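Local coordinates for uncharacterized protein (PDB 3MAB), which is of unknown function but carries a TfoX C-terminal domain, a small all-helical module of the helix-hairpin-helix clan, at residues Ser48-Cys51 with Met52-Tyr56. The protein carries 2 engineered substitutions. Residues are numbered along the deposited sequence; the frame is centred on the assembly and turned at random. Where two conformers were deposited one is given.
Sequences SSVC and MSELY. Engineered in segment 52-56: Met52 (natural residue Leu).
The chain straightens at Val50 and Cys51 before entering helix 52-63, whose first turn closes where Leu55 N donates to Cys51 O at 3.2 Å. Glu54, three residues past the N-cap Cys51, turns back over the loop: CG lies anti to its carbonyl carbon (chi1 -81°), and a bend at chi2 brings the carboxylate round. There Cys51 N gives a nearly straight hydrogen bond to Glu54 OE2 (2.7 Å, 169°), from above the carboxylate plane. This is one half of a capping box, the N3 side chain accepting from the N-cap amide, a span Glu suits; the return bond from Glu54 N to the Cys51 side chain is not made. The Cys51 thiol approaches the same oxygen (SG to OE2 3.5 Å) but is a weaker acceptor than the Ser, Thr, Asp or Asn common at N-caps, so the cap rests on Glu54. Val50 crosses the glutamate at about a right angle, CB 3.9 Å from Glu54 CD; its branched hydrocarbon suits burial against Phe40, Ile43 and Trp44 of helix 28-46. The engineered Met52 meets Leu78 and His82 of helix 72-85. A carboxylate here should interact favourably with the helix dipole, while its bond to Cys51 N ties loop to helix.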
loop_
_atom_site.group_PDB
_atom_site.type_symbol
_atom_site.label_atom_id
_atom_site.label_comp_id
_atom_site.label_asym_id
_atom_site.label_seq_id
_atom_site.Cartn_x
_atom_site.Cartn_y
_atom_site.Cartn_z
ATOM N N SER B 48 7.358 20.483 9.567
ATOM C CA SER B 48 6.264 20.143 10.455
ATOM C C SER B 48 4.903 20.231 9.762
ATOM O O SER B 48 3.875 19.925 10.407
ATOM C CB SER B 48 6.233 21.029 11.666
ATOM O OG SER B 48 5.701 22.249 11.275
ATOM N N SER B 49 4.888 20.637 8.490
ATOM C CA SER B 49 3.646 20.646 7.684
ATOM C C SER B 49 3.164 19.248 7.284
ATOM O O SER B 49 2.007 19.072 6.896
ATOM C CB SER B 49 3.824 21.483 6.425
ATOM O OG SER B 49 4.185 22.821 6.725
ATOM N N VAL B 50 4.032 18.243 7.373
ATOM C CA VAL B 50 3.581 16.859 7.086
ATOM C C VAL B 50 2.539 16.505 8.113
ATOM O O VAL B 50 2.600 16.921 9.282
ATOM C CB VAL B 50 4.688 15.834 7.160
ATOM C CG1 VAL B 50 5.750 16.116 6.124
ATOM C CG2 VAL B 50 5.267 15.725 8.543
ATOM N N CYS B 51 1.531 15.762 7.701
ATOM C CA CYS B 51 0.377 15.658 8.583
ATOM C C CYS B 51 -0.294 14.311 8.470
ATOM O O CYS B 51 0.348 13.301 8.147
ATOM C CB CYS B 51 -0.599 16.785 8.263
ATOM S SG CYS B 51 -1.272 16.563 6.629
ATOM N N MET B 52 -1.573 14.252 8.816
ATOM C CA MET B 52 -2.181 12.974 9.068
ATOM C C MET B 52 -2.129 12.108 7.864
ATOM O O MET B 52 -1.953 10.895 7.930
ATOM C CB MET B 52 -3.647 13.170 9.478
ATOM C CG MET B 52 -4.212 12.032 10.148
ATOM S SD MET B 52 -3.312 11.539 11.626
ATOM C CE MET B 52 -3.563 9.815 11.335
ATOM N N SER B 53 -2.387 12.722 6.721
ATOM C CA SER B 53 -2.268 12.064 5.438
ATOM C C SER B 53 -0.990 11.302 5.262
ATOM O O SER B 53 -1.031 10.119 4.873
ATOM C CB SER B 53 -2.410 13.089 4.308
ATOM O OG SER B 53 -3.596 13.820 4.535
ATOM N N GLU B 54 0.135 11.926 5.563
ATOM C CA GLU B 54 1.423 11.280 5.420
ATOM C C GLU B 54 1.570 10.102 6.437
ATOM O O GLU B 54 2.131 9.045 6.127
ATOM C CB GLU B 54 2.589 12.244 5.630
ATOM C CG GLU B 54 2.971 13.090 4.489
ATOM C CD GLU B 54 2.280 14.413 4.459
ATOM O OE1 GLU B 54 2.717 15.227 3.640
ATOM O OE2 GLU B 54 1.334 14.651 5.227
ATOM N N LEU B 55 1.076 10.269 7.667
ATOM C CA LEU B 55 1.145 9.189 8.656
ATOM C C LEU B 55 0.364 7.962 8.266
ATOM O O LEU B 55 0.839 6.846 8.347
ATOM C CB LEU B 55 0.675 9.733 10.019
ATOM C CG LEU B 55 0.727 8.797 11.206
ATOM C CD1 LEU B 55 2.128 8.177 11.406
ATOM C CD2 LEU B 55 0.288 9.508 12.441
ATOM N N TYR B 56 -0.868 8.157 7.831
ATOM C CA TYR B 56 -1.637 7.065 7.269
ATOM C C TYR B 56 -0.924 6.408 6.107
ATOM O O TYR B 56 -0.918 5.156 6.016
ATOM C CB TYR B 56 -3.018 7.561 6.821
ATOM C CG TYR B 56 -4.106 7.764 7.870
ATOM C CD1 TYR B 56 -4.003 7.276 9.148
ATOM C CD2 TYR B 56 -5.280 8.386 7.508
ATOM C CE1 TYR B 56 -5.024 7.490 10.106
ATOM C CE2 TYR B 56 -6.302 8.596 8.484
ATOM C CZ TYR B 56 -6.137 8.116 9.729
ATOM O OH TYR B 56 -7.180 8.321 10.606
#